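Local coordinates for protein putative succinylglutamate desuccinylase / aspartoacylase (Shewanella amazonensis, PDB 3FMC) that probably hydrolyses ester or amide bonds with the aid of zinc, as a member of the succinylglutamate desuccinylase/aspartoacylase family, at residues Leu20-Tyr25 / Leu71-Pro77; Val42-Glu46 / Thr88-Phe92; Leu105-Phe109 / Glu137-Arg141; Cys178-Pro184 / Ala238-Gly244; Gln192-Ile196 / Gly260-Tyr264. All coordinates share one frame; numbering follows the deposited sequence.

Interaction 1 of 5, residues Leu20-Tyr25 / Leu71-Pro77; sequences LSLPVY and LVPLANP
Tyr25 and Leu71 form an antiparallel hydrogen-bonded pair in which Tyr25 N reaches Leu71 O at 2.8 Å and Leu71 N reaches Tyr25 O at 2.7 Å; beyond Val72 segment 71-77 leaves the strand, and side chains and a water take over from the ladder. Val24 and Val72 lie side by side, their beta-branched methyls suited to strand packing. The edge of the Tyr25 ring carries Pro73, with CE2 3.9 Å from Pro73 CG. Farther along, Leu22, with CG beside its backbone N (chi1 -48°), sends CD1 to Val72 CG1 and CD2 to Pro77 CD at 3.5 Å. A water donates to both Ser21 O and Leu74 O, bridging the two backbones where they are no longer directly bonded. Pro77, which lacks an N-H to satisfy, suits the first turn of its helix and rests its CG 3.9 Å from Leu20 CD2. Strand 19-27 is flanked by strand 4-13 and strand 69-72, while strand 69-72 pairs on with strand 36-40; helix 150-163 packs against Leu22 and Val24, and helix 48-60 against Tyr25 and Leu71.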
# COMPACT_ATOMS: atom_id res chain seq x y z
N LEU C 20 -14.26 -2.71 16.38
CA LEU C 20 -12.88 -2.35 16.74
C LEU C 20 -13.01 -1.99 18.24
O LEU C 20 -13.82 -1.15 18.60
CB LEU C 20 -12.36 -1.16 15.91
CG LEU C 20 -12.05 -1.45 14.40
CD1 LEU C 20 -11.81 -0.15 13.62
CD2 LEU C 20 -10.87 -2.45 14.25
N SER C 21 -12.26 -2.70 19.08
CA SER C 21 -12.27 -2.49 20.51
C SER C 21 -10.88 -2.60 21.11
O SER C 21 -9.95 -3.21 20.51
CB SER C 21 -13.26 -3.37 21.23
OG SER C 21 -12.91 -4.71 21.07
N LEU C 22 -10.76 -1.97 22.30
CA LEU C 22 -9.51 -1.85 23.04
C LEU C 22 -9.71 -2.56 24.39
O LEU C 22 -10.77 -2.42 25.00
CB LEU C 22 -9.21 -0.37 23.37
CG LEU C 22 -9.30 0.73 22.32
CD1 LEU C 22 -8.79 2.05 22.80
CD2 LEU C 22 -8.55 0.27 21.07
N PRO C 23 -8.67 -3.23 24.89
CA PRO C 23 -8.68 -3.79 26.25
C PRO C 23 -8.18 -2.70 27.20
O PRO C 23 -7.15 -2.09 26.93
CB PRO C 23 -7.68 -4.94 26.17
CG PRO C 23 -6.72 -4.55 25.13
CD PRO C 23 -7.39 -3.52 24.22
N VAL C 24 -8.95 -2.40 28.24
CA VAL C 24 -8.59 -1.40 29.27
C VAL C 24 -8.40 -2.13 30.59
O VAL C 24 -9.38 -2.72 31.09
CB VAL C 24 -9.67 -0.32 29.38
CG1 VAL C 24 -9.26 0.81 30.41
CG2 VAL C 24 -9.95 0.25 27.99
N TYR C 25 -7.16 -2.12 31.11
CA TYR C 25 -6.83 -2.78 32.35
C TYR C 25 -6.74 -1.73 33.45
O TYR C 25 -6.22 -0.64 33.23
CB TYR C 25 -5.50 -3.51 32.23
CG TYR C 25 -5.55 -4.66 31.24
CD1 TYR C 25 -6.10 -5.87 31.60
CD2 TYR C 25 -5.02 -4.53 29.96
CE1 TYR C 25 -6.15 -6.90 30.73
CE2 TYR C 25 -5.07 -5.58 29.07
CZ TYR C 25 -5.65 -6.76 29.44
OH TYR C 25 -5.72 -7.83 28.58
N LEU C 71 -4.47 1.04 32.04
CA LEU C 71 -3.52 0.79 30.96
C LEU C 71 -4.27 0.25 29.75
O LEU C 71 -5.11 -0.65 29.85
CB LEU C 71 -2.38 -0.16 31.37
CG LEU C 71 -1.69 0.12 32.73
CD1 LEU C 71 -2.43 -0.64 33.93
CD2 LEU C 71 -0.23 -0.23 32.60
N VAL C 72 -3.92 0.83 28.60
CA VAL C 72 -4.57 0.53 27.31
C VAL C 72 -3.51 0.12 26.27
O VAL C 72 -3.01 0.95 25.53
CB VAL C 72 -5.43 1.72 26.82
CG1 VAL C 72 -6.27 1.34 25.53
CG2 VAL C 72 -6.38 2.24 27.92
N PRO C 73 -3.13 -1.16 26.27
CA PRO C 73 -2.23 -1.68 25.22
C PRO C 73 -3.10 -1.86 23.96
O PRO C 73 -4.34 -1.80 24.03
CB PRO C 73 -1.79 -3.03 25.77
CG PRO C 73 -2.99 -3.47 26.61
CD PRO C 73 -3.57 -2.21 27.21
N LEU C 74 -2.46 -2.03 22.81
CA LEU C 74 -3.19 -2.33 21.58
C LEU C 74 -4.27 -1.30 21.32
O LEU C 74 -5.42 -1.63 20.96
CB LEU C 74 -3.75 -3.77 21.66
CG LEU C 74 -2.77 -4.91 21.93
CD1 LEU C 74 -3.47 -6.19 22.39
CD2 LEU C 74 -1.79 -5.17 20.76
N ALA C 75 -3.87 -0.05 21.45
CA ALA C 75 -4.85 1.05 21.46
C ALA C 75 -5.46 1.41 20.08
O ALA C 75 -6.38 2.21 20.03
CB ALA C 75 -4.30 2.32 22.15
N ASN C 76 -4.96 0.81 19.01
CA ASN C 76 -5.46 1.09 17.66
C ASN C 76 -5.46 -0.16 16.80
O ASN C 76 -4.60 -0.34 15.93
CB ASN C 76 -4.60 2.19 17.04
CG ASN C 76 -5.06 2.58 15.63
OD1 ASN C 76 -6.16 2.22 15.20
ND2 ASN C 76 -4.23 3.34 14.93
N PRO C 77 -6.45 -1.05 17.01
CA PRO C 77 -6.41 -2.30 16.25
C PRO C 77 -6.43 -2.12 14.71
O PRO C 77 -5.79 -2.90 13.99
CB PRO C 77 -7.63 -3.09 16.79
CG PRO C 77 -8.52 -2.05 17.38
CD PRO C 77 -7.61 -1.01 17.95
O HOH W 1 -7.28 -3.79 20.39

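Interaction 2 of 5, residues Val42-Glu46 / Thr88-Phe92; sequences VHGAE and TLGRF. With SO4 (sulfate ion), chain K.
Gly44 and Gly90 bring the two loops together, with Gly44 N donating to Gly90 O at 2.8 Å from well above the carbonyl plane. Their alpha carbons are only 3.8 Å apart, and at either glycine a side chain would run into the other backbone. The turn from His43 to Glu46 is type I, closed by Glu46 N to His43 O. Beside it, the methyl CG2 of Thr88 lies against Gly44, while its OG1 is engaged by Lys83 and Glu247.

Arg91 reaches across with CG anti to its backbone N (chi1 -170°) and an extended chain, laying NH1 over one face of the His43 imidazole, 3.5 Å from His43 CE1; the two planes are 35° apart. At its own edge the guanidinium meets a sulfate: Arg91 NH2 donates to sulfate O3 at 2.9 Å and Arg91 NH1 to the same oxygen at 3.2 Å. Asn99, Asn101 and Arg102 also bind this anion. Glu46 OE2 makes a long salt bridge to Arg91 NH1, 3.7 Å, and a water donating to Glu46 OE2 and accepting from Arg91 NH1 closes the gap. The ND1 of His43 has a weak bond to Glu46 OE1, which also accepts from Thr173 N; His43 NE2 is paired with Asn99.

His43 and Glu46 sit with His172 around what may be a vacant metal site, consistent with the zinc dependence of the family, and the neighbouring sulfate, probably from the crystallisation liquor, indicates that this arginine-lined pocket can accept an anionic group.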
# COMPACT_ATOMS: atom_id res chain seq x y z
N VAL C 42 -0.76 3.27 19.50
CA VAL C 42 -1.66 4.09 18.70
C VAL C 42 -1.12 4.08 17.26
O VAL C 42 -1.89 4.03 16.28
CB VAL C 42 -1.85 5.52 19.30
CG1 VAL C 42 -2.53 6.50 18.29
CG2 VAL C 42 -2.76 5.47 20.57
N HIS C 43 0.21 4.13 17.13
CA HIS C 43 0.88 3.89 15.83
C HIS C 43 1.15 2.39 15.73
O HIS C 43 1.89 1.80 16.56
CB HIS C 43 2.16 4.69 15.66
CG HIS C 43 1.96 6.14 15.48
ND1 HIS C 43 2.70 7.07 16.16
CD2 HIS C 43 1.10 6.85 14.70
CE1 HIS C 43 2.35 8.29 15.78
NE2 HIS C 43 1.36 8.18 14.92
N GLY C 44 0.49 1.75 14.76
CA GLY C 44 0.48 0.27 14.63
C GLY C 44 1.82 -0.48 14.67
O GLY C 44 1.90 -1.59 15.17
N ALA C 45 2.85 0.09 14.06
CA ALA C 45 4.19 -0.55 14.03
C ALA C 45 4.93 -0.43 15.36
O ALA C 45 5.91 -1.13 15.55
CB ALA C 45 5.06 0.08 12.96
N GLU C 46 4.44 0.42 16.25
CA GLU C 46 5.16 0.78 17.49
C GLU C 46 4.77 -0.15 18.62
O GLU C 46 4.27 0.29 19.64
CB GLU C 46 4.94 2.27 17.78
CG GLU C 46 5.44 3.17 16.61
CD GLU C 46 5.29 4.63 16.83
OE1 GLU C 46 4.87 5.04 17.96
OE2 GLU C 46 5.63 5.42 15.87
N THR C 88 4.24 -3.05 9.04
CA THR C 88 2.93 -2.61 9.53
C THR C 88 2.75 -1.18 9.03
O THR C 88 3.55 -0.29 9.34
CB THR C 88 2.84 -2.64 11.08
OG1 THR C 88 3.27 -3.91 11.59
CG2 THR C 88 1.45 -2.36 11.52
N LEU C 89 1.71 -0.97 8.22
CA LEU C 89 1.36 0.38 7.69
C LEU C 89 0.37 0.93 8.73
O LEU C 89 -0.84 1.00 8.52
CB LEU C 89 0.76 0.26 6.28
CG LEU C 89 0.57 1.59 5.58
CD1 LEU C 89 1.94 2.12 5.14
CD2 LEU C 89 -0.38 1.40 4.38
N GLY C 90 0.95 1.34 9.87
CA GLY C 90 0.21 1.59 11.07
C GLY C 90 0.19 3.01 11.56
O GLY C 90 -0.46 3.28 12.57
N ARG C 91 0.86 3.91 10.83
CA ARG C 91 1.02 5.29 11.29
C ARG C 91 -0.12 6.24 10.97
O ARG C 91 -0.38 7.20 11.72
CB ARG C 91 2.33 5.84 10.69
CG ARG C 91 2.76 7.18 11.25
CD ARG C 91 4.17 7.52 10.82
NE ARG C 91 4.52 8.84 11.30
CZ ARG C 91 4.85 9.10 12.57
NH1 ARG C 91 4.94 8.11 13.47
NH2 ARG C 91 5.12 10.35 12.92
N PHE C 92 -0.78 5.98 9.84
CA PHE C 92 -1.82 6.84 9.34
C PHE C 92 -2.98 6.05 8.73
O PHE C 92 -2.85 4.86 8.41
CB PHE C 92 -1.26 7.85 8.32
CG PHE C 92 -0.36 7.28 7.25
CD1 PHE C 92 -0.87 6.57 6.15
CD2 PHE C 92 1.02 7.50 7.30
CE1 PHE C 92 -0.01 6.10 5.13
CE2 PHE C 92 1.87 7.01 6.31
CZ PHE C 92 1.34 6.32 5.24
S SO4 K . 4.46 11.51 15.89
O1 SO4 K . 3.01 11.39 15.63
O2 SO4 K . 5.03 12.45 14.93
O3 SO4 K . 5.22 10.23 15.80
O4 SO4 K . 4.62 12.00 17.27
O HOH W 2 4.60 4.91 13.30

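Interaction 3 of 5, residues Leu105-Phe109 / Glu137-Arg141; sequences LDHGF and ECARR
Leu105 lays its CD1 methyl over one face of the Arg141 guanidinium, 3.6 Å from Arg141 NE and set toward the rim of the flat group. A chi1 of 180° turns its branched end away from the backbone N and aims it at the helix, where CD2 rests on Arg141 CB and approaches Cys138 SG at 4.3 Å. A leucine fits here because its two methyls can touch both the apolar stem and the flat end of a long arginine, whose NE is meanwhile paired with His152.

The imidazole of His107 and the side chain of Glu137 slide past each other in opposite directions, so that the aliphatic part of the glutamate does the touching: His107 ND1 is 3.4 Å from Glu137 CB. Cys138 SG comes to the edge of the same ring; this residue is buried, its small side chain fitting between the ring and Val156 and Ser160 of helix 150-163. A water joins His107 ND1 to Glu137 OE1, both at 3.0 Å. The bend of Glu137 at chi2 (-65°) turns its carboxylate back to Arg140, which grips it side-on through NE and NH2, the latter 2.9 Å from Glu137 OE1. Farther on, Phe109 meets Glu137 CG.

The loop thus lies along helix 123-142, which also lends Leu134 to His107 and Phe130 to Phe109. Helix 150-163 contributes His163, which bonds to His107 NE2.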
# COMPACT_ATOMS: atom_id res chain seq x y z
N LEU C 105 -8.53 16.06 19.87
CA LEU C 105 -9.43 17.18 19.91
C LEU C 105 -8.86 18.36 20.66
O LEU C 105 -8.49 18.21 21.82
CB LEU C 105 -10.71 16.73 20.62
CG LEU C 105 -11.84 17.75 20.80
CD1 LEU C 105 -12.19 18.46 19.49
CD2 LEU C 105 -13.06 17.08 21.47
N ASP C 106 -8.72 19.49 19.97
CA ASP C 106 -8.29 20.77 20.56
C ASP C 106 -9.57 21.39 21.04
O ASP C 106 -10.47 21.68 20.24
CB ASP C 106 -7.67 21.67 19.51
CG ASP C 106 -6.92 22.91 20.07
OD1 ASP C 106 -6.67 23.03 21.28
OD2 ASP C 106 -6.54 23.76 19.24
N HIS C 107 -9.68 21.60 22.34
CA HIS C 107 -10.88 22.22 22.87
C HIS C 107 -10.93 23.69 22.46
O HIS C 107 -10.04 24.47 22.75
CB HIS C 107 -11.01 21.99 24.36
CG HIS C 107 -11.14 20.53 24.72
ND1 HIS C 107 -12.30 19.81 24.51
CD2 HIS C 107 -10.27 19.68 25.30
CE1 HIS C 107 -12.13 18.58 24.94
NE2 HIS C 107 -10.91 18.47 25.43
N GLY C 108 -11.97 24.04 21.74
CA GLY C 108 -12.12 25.40 21.26
C GLY C 108 -12.73 26.42 22.22
O GLY C 108 -12.60 27.62 21.98
N PHE C 109 -13.38 25.98 23.29
CA PHE C 109 -14.03 26.93 24.19
C PHE C 109 -13.06 27.97 24.80
O PHE C 109 -11.84 27.75 24.96
CB PHE C 109 -14.89 26.21 25.23
CG PHE C 109 -14.12 25.46 26.25
CD1 PHE C 109 -13.71 24.14 26.03
CD2 PHE C 109 -13.83 26.04 27.47
CE1 PHE C 109 -13.02 23.47 27.00
CE2 PHE C 109 -13.14 25.37 28.43
CZ PHE C 109 -12.73 24.10 28.22
N GLU C 137 -17.05 17.77 26.42
CA GLU C 137 -16.72 18.28 25.10
C GLU C 137 -16.36 17.15 24.11
O GLU C 137 -16.66 17.25 22.90
CB GLU C 137 -15.59 19.33 25.19
CG GLU C 137 -16.06 20.69 25.69
CD GLU C 137 -17.03 21.38 24.75
OE1 GLU C 137 -16.63 21.87 23.70
OE2 GLU C 137 -18.22 21.41 25.07
N CYS C 138 -15.75 16.10 24.63
CA CYS C 138 -15.41 14.91 23.84
C CYS C 138 -16.72 14.20 23.42
O CYS C 138 -16.87 13.78 22.28
CB CYS C 138 -14.54 13.93 24.63
SG CYS C 138 -12.84 14.52 24.90
N ALA C 139 -17.64 14.04 24.38
CA ALA C 139 -18.93 13.42 24.12
C ALA C 139 -19.69 14.22 23.07
O ALA C 139 -20.28 13.66 22.17
CB ALA C 139 -19.75 13.31 25.42
N ARG C 140 -19.69 15.54 23.20
CA ARG C 140 -20.38 16.40 22.27
C ARG C 140 -19.81 16.23 20.85
O ARG C 140 -20.54 16.21 19.86
CB ARG C 140 -20.27 17.86 22.75
CG ARG C 140 -20.90 18.87 21.80
CD ARG C 140 -20.99 20.29 22.40
NE ARG C 140 -19.74 21.04 22.33
CZ ARG C 140 -19.26 21.61 21.23
NH1 ARG C 140 -19.91 21.51 20.06
NH2 ARG C 140 -18.12 22.28 21.28
N ARG C 141 -18.49 16.12 20.77
CA ARG C 141 -17.82 15.95 19.49
C ARG C 141 -18.25 14.69 18.74
O ARG C 141 -18.41 14.71 17.52
CB ARG C 141 -16.30 15.86 19.73
CG ARG C 141 -15.50 15.97 18.49
CD ARG C 141 -15.53 17.39 17.97
NE ARG C 141 -14.57 17.50 16.92
CZ ARG C 141 -14.18 18.61 16.33
NH1 ARG C 141 -14.73 19.78 16.64
NH2 ARG C 141 -13.28 18.53 15.37
O HOH W 3 -14.13 20.91 22.37

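Interaction 4 of 5, residues Cys178-Pro184 / Ala238-Gly244; sequences CKHLYCP and ALTLELG
His180 holds CG between its backbone N and carbonyl carbon (chi1 60°), which swings the imidazole across the neighbouring strand, and Glu242, bent at chi2 (-82°), slips its methylenes beneath that ring. The result is a CH-pi contact with Glu242 CB 3.4 Å from the His180 ring centroid, almost straight over the face. His180 ND1 donates to Cys178 O at 3.0 Å within the plane of the ring, which fixes the ring's rotation. The bent glutamate also presents CG at the edge of the Tyr182 ring, and its OE2 comes 3.6 Å from Tyr182 CE1. Glutamate suits the place because its methylenes cover the His180 face while its carboxylate continues past Tyr182.

The two segments are neighbouring antiparallel strands, their N-to-C directions 168° apart, in the central beta structure of the catalytic domain, whose family belongs to the zinc exopeptidase clan. His180 with Glu242 and Tyr182 with Thr240 are hydrogen-bonded pairs, the latter including Tyr182 N to Thr240 O at 2.9 Å. Thr240, beta-branched as suits a strand, shares the face of His180 and Glu242, and its OG1 is hydrogen-bonded to Asp211 OD2. Glu242 touches His172, a member of the possible metal site, and its side chain lies about 5 Å from a bound sulfate ion, so this face looks toward the probable active site.

On the other face leucines fill the interior: Leu181 and Leu241 lie side by side in a non-hydrogen-bonded pair, their CD1 atoms 3.7 Å apart. Toward the strand end Cys183 SG meets Leu239 CD2 at 3.6 Å. Lys179 extends to the acidic cluster of Asp253, Glu256 and Asp257.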
# COMPACT_ATOMS: atom_id res chain seq x y z
N CYS C 178 16.69 5.72 19.28
CA CYS C 178 17.08 5.56 20.67
C CYS C 178 15.86 5.92 21.51
O CYS C 178 14.82 6.35 20.99
CB CYS C 178 18.30 6.46 21.03
SG CYS C 178 18.01 8.16 21.08
N LYS C 179 15.95 5.67 22.81
CA LYS C 179 14.86 6.04 23.74
C LYS C 179 14.94 7.56 23.99
O LYS C 179 16.01 8.12 24.27
CB LYS C 179 15.01 5.28 25.08
CG LYS C 179 15.06 3.81 24.91
CD LYS C 179 15.07 3.08 26.24
CE LYS C 179 15.20 1.61 26.02
NZ LYS C 179 15.20 0.89 27.31
N HIS C 180 13.81 8.20 23.86
CA HIS C 180 13.67 9.62 24.07
C HIS C 180 12.31 9.95 24.66
O HIS C 180 11.39 9.13 24.66
CB HIS C 180 14.05 10.47 22.83
CG HIS C 180 13.25 10.20 21.59
ND1 HIS C 180 13.39 9.04 20.85
CD2 HIS C 180 12.38 10.98 20.92
CE1 HIS C 180 12.61 9.12 19.79
NE2 HIS C 180 11.98 10.28 19.81
N LEU C 181 12.20 11.15 25.16
CA LEU C 181 11.01 11.61 25.86
C LEU C 181 10.59 12.98 25.47
O LEU C 181 11.45 13.88 25.29
CB LEU C 181 11.32 11.64 27.35
CG LEU C 181 10.33 12.14 28.41
CD1 LEU C 181 9.10 11.21 28.58
CD2 LEU C 181 11.02 12.35 29.81
N TYR C 182 9.29 13.14 25.27
CA TYR C 182 8.68 14.45 25.13
C TYR C 182 8.08 14.81 26.51
O TYR C 182 7.28 14.04 27.13
CB TYR C 182 7.62 14.51 24.06
CG TYR C 182 8.12 14.33 22.64
CD1 TYR C 182 8.35 13.07 22.11
CD2 TYR C 182 8.33 15.43 21.83
CE1 TYR C 182 8.79 12.91 20.80
CE2 TYR C 182 8.79 15.29 20.58
CZ TYR C 182 9.01 14.06 20.04
OH TYR C 182 9.44 13.98 18.73
N CYS C 183 8.46 16.01 26.95
CA CYS C 183 8.13 16.51 28.27
C CYS C 183 7.78 17.98 28.14
O CYS C 183 8.57 18.74 27.55
CB CYS C 183 9.33 16.34 29.19
SG CYS C 183 8.96 16.78 30.93
N PRO C 184 6.62 18.41 28.66
CA PRO C 184 6.24 19.81 28.61
C PRO C 184 7.15 20.64 29.48
O PRO C 184 7.62 20.16 30.52
CB PRO C 184 4.84 19.85 29.20
CG PRO C 184 4.46 18.41 29.45
CD PRO C 184 5.62 17.55 29.31
N ALA C 238 1.45 15.06 31.29
CA ALA C 238 1.25 14.29 30.04
C ALA C 238 2.58 14.25 29.33
O ALA C 238 3.13 15.29 28.91
CB ALA C 238 0.17 14.90 29.16
N LEU C 239 3.10 13.04 29.26
CA LEU C 239 4.44 12.76 28.71
C LEU C 239 4.33 11.70 27.63
O LEU C 239 3.49 10.79 27.73
CB LEU C 239 5.30 12.23 29.86
CG LEU C 239 5.36 13.22 31.04
CD1 LEU C 239 5.25 12.49 32.31
CD2 LEU C 239 6.62 14.04 30.93
N THR C 240 5.22 11.77 26.63
CA THR C 240 5.24 10.78 25.55
C THR C 240 6.59 10.13 25.56
O THR C 240 7.59 10.79 25.40
CB THR C 240 4.91 11.45 24.19
OG1 THR C 240 3.65 12.14 24.30
CG2 THR C 240 4.88 10.45 23.05
N LEU C 241 6.60 8.83 25.76
CA LEU C 241 7.81 8.06 25.81
C LEU C 241 8.00 7.34 24.48
O LEU C 241 7.13 6.63 24.04
CB LEU C 241 7.73 7.05 26.97
CG LEU C 241 7.76 7.57 28.45
CD1 LEU C 241 6.65 8.45 28.88
CD2 LEU C 241 7.94 6.31 29.39
N GLU C 242 9.16 7.59 23.83
CA GLU C 242 9.51 7.01 22.52
C GLU C 242 10.57 5.98 22.84
O GLU C 242 11.78 6.28 22.93
CB GLU C 242 10.06 8.11 21.59
CG GLU C 242 9.17 9.34 21.36
CD GLU C 242 8.08 9.13 20.30
OE1 GLU C 242 8.30 8.36 19.36
OE2 GLU C 242 7.02 9.77 20.43
N LEU C 243 10.12 4.75 23.02
CA LEU C 243 10.94 3.65 23.54
C LEU C 243 11.67 2.78 22.54
O LEU C 243 11.45 1.58 22.43
CB LEU C 243 10.06 2.83 24.49
CG LEU C 243 9.54 3.67 25.69
CD1 LEU C 243 8.63 2.89 26.59
CD2 LEU C 243 10.72 4.29 26.54
N GLY C 244 12.63 3.36 21.84
CA GLY C 244 13.44 2.59 20.91
C GLY C 244 12.81 2.48 19.54
O GLY C 244 12.07 3.37 19.11
O HOH W 4 7.36 11.68 17.63

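Interaction 5 of 5, residues Gln192-Ile196 / Gly260-Tyr264; sequences QYFSI and GILAY
Gly260 touches the loop 192-196 backbone to backbone, where helix 251-267 packs over the connection between strands 176-184 and 198-202 in the alpha/beta catalytic domain. Gly260 CA lies 4.4 Å from Phe194 CA. A side chain here would strike Ser195 N, so glycine lets the loop draw close. Ser195 OG, a small group, sits 3.6 Å from Gly260 CA.

One residue on, Ile261 turns mainly toward the sheet and helix 48-60, yet CG1 still meets Phe194 CE1 at 4.1 Å. Its branched, apolar side chain suits this buried seam, which Leu169 and Leu241 also line. Ala263 follows after the turn of the helix, its CB pressed to Tyr193 O at 3.3 Å; the short methyl suits this close approach of the loop backbone.

Tyr264 ends the segment and meets the Phe194 ring. A chi1 of -176° sets its CG beside the carbonyl carbon, and from there the ring runs nearly parallel to that of Phe194, the planes 21° apart and the centroids 4.9 Å apart, slid so far that they barely overlap. Tyr264 CB instead sits over the Phe194 face, toward its rim. The phenol OH reaches Glu187 and Arg268, so tyrosine combines an apolar flank with a polar end. Tyr193 CB comes to the edge of the Tyr264 ring, and the closest ring approach is Phe194 CZ to Tyr264 CG at 3.5 Å.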
# COMPACT_ATOMS: atom_id res chain seq x y z
N GLN C 192 13.95 13.57 35.09
CA GLN C 192 14.89 13.05 36.09
C GLN C 192 14.50 11.69 36.65
O GLN C 192 15.35 11.01 37.19
CB GLN C 192 15.06 14.05 37.25
CG GLN C 192 15.60 15.41 36.86
CD GLN C 192 17.01 15.35 36.29
OE1 GLN C 192 17.89 14.67 36.82
NE2 GLN C 192 17.24 16.10 35.22
N TYR C 193 13.24 11.26 36.46
CA TYR C 193 12.73 10.00 37.05
C TYR C 193 12.70 8.83 36.11
O TYR C 193 12.91 7.67 36.52
CB TYR C 193 11.37 10.26 37.72
CG TYR C 193 11.50 11.33 38.76
CD1 TYR C 193 12.03 11.05 40.03
CD2 TYR C 193 11.17 12.63 38.48
CE1 TYR C 193 12.21 12.06 40.97
CE2 TYR C 193 11.33 13.63 39.41
CZ TYR C 193 11.85 13.34 40.65
OH TYR C 193 11.98 14.39 41.55
N PHE C 194 12.44 9.10 34.82
CA PHE C 194 12.46 8.04 33.83
C PHE C 194 13.91 7.64 33.49
O PHE C 194 14.85 8.34 33.88
CB PHE C 194 11.69 8.48 32.56
CG PHE C 194 10.23 8.78 32.81
CD1 PHE C 194 9.28 7.77 32.76
CD2 PHE C 194 9.81 10.06 33.08
CE1 PHE C 194 7.94 8.05 33.00
CE2 PHE C 194 8.46 10.34 33.30
CZ PHE C 194 7.54 9.33 33.24
N SER C 195 14.06 6.50 32.82
CA SER C 195 15.35 5.95 32.36
C SER C 195 15.54 6.26 30.85
O SER C 195 15.74 5.35 30.02
CB SER C 195 15.36 4.45 32.62
OG SER C 195 15.19 4.22 34.01
N ILE C 196 15.48 7.55 30.55
CA ILE C 196 15.53 8.03 29.17
C ILE C 196 16.62 9.11 29.04
O ILE C 196 16.51 10.20 29.62
CB ILE C 196 14.14 8.55 28.75
CG1 ILE C 196 13.11 7.39 28.88
CG2 ILE C 196 14.20 9.06 27.29
CD1 ILE C 196 11.64 7.71 28.61
N GLY C 260 11.74 2.44 34.98
CA GLY C 260 11.78 3.90 34.98
C GLY C 260 10.43 4.53 35.25
O GLY C 260 10.32 5.48 35.99
N ILE C 261 9.38 4.01 34.61
CA ILE C 261 8.03 4.49 34.84
C ILE C 261 7.71 4.34 36.33
O ILE C 261 7.18 5.25 36.95
CB ILE C 261 7.02 3.71 34.00
CG1 ILE C 261 7.23 4.04 32.50
CG2 ILE C 261 5.57 4.04 34.43
CD1 ILE C 261 6.39 3.25 31.51
N LEU C 262 8.07 3.21 36.91
CA LEU C 262 7.84 3.02 38.37
C LEU C 262 8.51 4.10 39.21
O LEU C 262 7.93 4.55 40.21
CB LEU C 262 8.26 1.64 38.83
CG LEU C 262 7.40 0.41 38.58
CD1 LEU C 262 8.22 -0.82 39.04
CD2 LEU C 262 6.10 0.53 39.33
N ALA C 263 9.74 4.49 38.86
CA ALA C 263 10.42 5.59 39.60
C ALA C 263 9.56 6.87 39.57
O ALA C 263 9.44 7.59 40.57
CB ALA C 263 11.83 5.84 39.05
N TYR C 264 8.96 7.21 38.40
CA TYR C 264 8.11 8.37 38.29
C TYR C 264 6.87 8.20 39.16
O TYR C 264 6.46 9.11 39.85
CB TYR C 264 7.70 8.65 36.82
CG TYR C 264 6.89 9.90 36.67
CD1 TYR C 264 7.46 11.15 36.83
CD2 TYR C 264 5.53 9.85 36.36
CE1 TYR C 264 6.73 12.29 36.73
CE2 TYR C 264 4.79 11.01 36.25
CZ TYR C 264 5.39 12.23 36.41
OH TYR C 264 4.68 13.42 36.30

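Along the chain, interactions 1 and 2 cross, because their segments alternate; interaction 3 follows, and interactions 4 and 5 then cross in turn. Interactions 1 and 2 have centres about 14 Å apart and are joined by Asn76 ND2 to Val42 O; both also touch the second subunit. Interactions 4 and 5, centres about 11 Å apart, meet where Ile196 packs on His180 and Leu241, and strand 237-243 leads on to helix 251-267. Interaction 3 stands off at the helical periphery, its centre about 32 Å from that of interaction 5. Interactions 2 and 4, nearest atoms about 5 Å apart without touching, gather around the possible metal site, whereas the other contacts pack the surrounding framework.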